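PDB 3KE6: protein Rv1364c/MT1410 from Mycobacterium tuberculosis, which probably acts as a multidomain regulator of a sigma factor, joining a manganese-binding PP2C-type phosphatase domain to an anti-sigma-factor kinase domain. Local coordinates for residues 188-193 with 237-242. Numbering follows the deposited sequence.
With MN (manganese (II) ion), chain F.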
loop_
_atom_site.group_PDB
_atom_site.type_symbol
_atom_site.label_atom_id
_atom_site.label_comp_id
_atom_site.label_asym_id
_atom_site.label_seq_id
_atom_site.Cartn_x
_atom_site.Cartn_y
_atom_site.Cartn_z
ATOM N N ASP A 188 13.527 -14.602 0.539
ATOM C CA ASP A 188 14.889 -15.119 0.516
ATOM C C ASP A 188 15.531 -15.052 -0.868
ATOM O O ASP A 188 16.762 -15.118 -1.002
ATOM C CB ASP A 188 14.953 -16.556 1.097
ATOM C CG ASP A 188 14.111 -17.583 0.318
ATOM O OD1 ASP A 188 13.561 -17.275 -0.764
ATOM O OD2 ASP A 188 13.989 -18.725 0.811
ATOM N N GLY A 189 14.701 -14.914 -1.894
ATOM C CA GLY A 189 15.200 -14.744 -3.251
ATOM C C GLY A 189 16.070 -13.514 -3.393
ATOM O O GLY A 189 16.968 -13.482 -4.225
ATOM N N LEU A 190 15.808 -12.504 -2.574
ATOM C CA LEU A 190 16.549 -11.257 -2.649
ATOM C C LEU A 190 17.977 -11.421 -2.165
ATOM O O LEU A 190 18.893 -10.813 -2.713
ATOM C CB LEU A 190 15.838 -10.175 -1.837
ATOM C CG LEU A 190 16.291 -8.730 -2.039
ATOM C CD1 LEU A 190 16.336 -8.310 -3.515
ATOM C CD2 LEU A 190 15.367 -7.838 -1.251
ATOM N N ILE A 191 18.178 -12.253 -1.154
ATOM C CA ILE A 191 19.507 -12.392 -0.569
ATOM C C ILE A 191 20.227 -13.702 -0.903
ATOM O O ILE A 191 21.421 -13.791 -0.689
ATOM C CB ILE A 191 19.493 -12.139 0.958
ATOM C CG1 ILE A 191 18.482 -13.046 1.668
ATOM C CG2 ILE A 191 19.178 -10.659 1.231
ATOM C CD1 ILE A 191 18.556 -12.951 3.187
ATOM N N GLU A 192 19.515 -14.697 -1.438
ATOM C CA GLU A 192 20.140 -15.950 -1.893
ATOM C C GLU A 192 20.322 -15.934 -3.406
ATOM O O GLU A 192 19.756 -16.757 -4.124
ATOM C CB GLU A 192 19.312 -17.167 -1.480
ATOM C CG GLU A 192 18.996 -17.213 0.000
ATOM C CD GLU A 192 19.032 -18.620 0.568
ATOM O OE1 GLU A 192 17.937 -19.194 0.787
ATOM O OE2 GLU A 192 20.159 -19.144 0.792
ATOM N N ARG A 193 21.131 -14.988 -3.869
ATOM C CA ARG A 193 21.397 -14.778 -5.295
ATOM C C ARG A 193 22.547 -15.695 -5.742
ATOM O O ARG A 193 23.429 -16.007 -4.936
ATOM C CB ARG A 193 21.752 -13.298 -5.552
ATOM C CG ARG A 193 20.708 -12.315 -4.985
ATOM C CD ARG A 193 21.131 -10.852 -5.051
ATOM N NE ARG A 193 22.013 -10.445 -3.950
ATOM C CZ ARG A 193 23.264 -9.996 -4.083
ATOM N NH1 ARG A 193 23.835 -9.874 -5.279
ATOM N NH2 ARG A 193 23.962 -9.661 -3.003
ATOM N N GLU A 237 17.208 -3.529 -8.159
ATOM C CA GLU A 237 17.793 -3.572 -9.506
ATOM C C GLU A 237 19.329 -3.528 -9.520
ATOM O O GLU A 237 19.949 -4.060 -10.439
ATOM C CB GLU A 237 17.185 -2.465 -10.382
ATOM C CG GLU A 237 15.674 -2.690 -10.637
ATOM C CD GLU A 237 14.921 -1.417 -11.021
ATOM O OE1 GLU A 237 15.346 -0.748 -12.004
ATOM O OE2 GLU A 237 13.905 -1.100 -10.344
ATOM N N LEU A 238 19.940 -2.912 -8.510
ATOM C CA LEU A 238 21.387 -3.020 -8.328
ATOM C C LEU A 238 21.753 -4.392 -7.743
ATOM O O LEU A 238 22.705 -5.027 -8.199
ATOM C CB LEU A 238 21.932 -1.890 -7.453
ATOM C CG LEU A 238 21.984 -0.527 -8.145
ATOM C CD1 LEU A 238 22.144 0.617 -7.148
ATOM C CD2 LEU A 238 23.099 -0.501 -9.164
ATOM N N LEU A 239 20.998 -4.861 -6.751
ATOM C CA LEU A 239 21.250 -6.193 -6.187
ATOM C C LEU A 239 21.219 -7.299 -7.249
ATOM O O LEU A 239 21.972 -8.268 -7.152
ATOM C CB LEU A 239 20.254 -6.550 -5.079
ATOM C CG LEU A 239 20.423 -6.014 -3.653
ATOM C CD1 LEU A 239 19.729 -6.971 -2.688
ATOM C CD2 LEU A 239 21.871 -5.819 -3.245
ATOM N N LEU A 240 20.363 -7.150 -8.257
ATOM C CA LEU A 240 20.205 -8.170 -9.294
ATOM C C LEU A 240 20.820 -7.786 -10.643
ATOM O O LEU A 240 20.853 -8.613 -11.555
ATOM C CB LEU A 240 18.722 -8.477 -9.481
ATOM C CG LEU A 240 17.959 -8.872 -8.213
ATOM C CD1 LEU A 240 16.465 -8.935 -8.500
ATOM C CD2 LEU A 240 18.469 -10.193 -7.652
ATOM N N ARG A 241 21.294 -6.542 -10.759
ATOM C CA ARG A 241 21.863 -6.001 -12.004
ATOM C C ARG A 241 22.721 -7.010 -12.749
ATOM O O ARG A 241 22.431 -7.354 -13.897
ATOM C CB ARG A 241 22.702 -4.744 -11.703
ATOM C CG ARG A 241 23.597 -4.258 -12.849
ATOM C CD ARG A 241 24.664 -3.266 -12.364
ATOM N NE ARG A 241 24.163 -1.889 -12.254
ATOM C CZ ARG A 241 24.926 -0.813 -12.036
ATOM N NH1 ARG A 241 26.247 -0.923 -11.898
ATOM N NH2 ARG A 241 24.371 0.386 -11.961
ATOM N N SER A 242 23.780 -7.462 -12.084
ATOM C CA SER A 242 24.747 -8.376 -12.682
ATOM C C SER A 242 24.500 -9.819 -12.255
ATOM O O SER A 242 24.665 -10.752 -13.048
ATOM C CB SER A 242 26.176 -7.968 -12.286
ATOM O OG SER A 242 26.372 -8.095 -10.884
HETATM MN MN MN F . 12.189 -18.774 -1.650
HETATM O O HOH W 1 13.335 -20.471 -0.830
HETATM O O HOH W 2 11.282 -20.140 -3.139
HETATM O O HOH W 3 11.476 -17.037 -2.827
#
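L190 and R193 of the loop 188-193 face L239 and L240 on helix 227-241, with CA atoms 7.8 Å apart both for L190 and L239 and for R193 and L240. Residues 188-190 have helical backbone angles, and E192 N bonds to D188 O at 2.8 Å, four residues back, as in a single helical turn; this compact course brings L190 and R193 to the helix while D188 lies at the far end. The two leucines meet through branch ends at about a right angle, L190 CD1 lying 3.7 Å from L239 CD1. L190 reaches this place because its CG is anti to the backbone N (chi1 -167°); the branched, wholly apolar ends of both leucines suit a buried site beside F205 and L208 of helix 198-212. The loop follows strand 182-186 in the SpoIIE-family domain, whose fold is of PP2C phosphatase type, and D188 OD1 binds manganese at 2.2 Å together with D71 and D247, while D188 OD2 accepts a bond from a metal-bound water. R193 is long enough to serve two purposes. L240, which also touches Y245, turns its methyl CD2 to the arginine's methylenes, 3.8 Å from R193 CD. The chain bends at chi3 (-82°), with L239 CD2 over one face of the guanidinium. From above that plane, on the same side, L239 O comes within 3.1 Å of R193 NH1, while NH2 forms a salt bridge with E204, giving this buried charge a counterion.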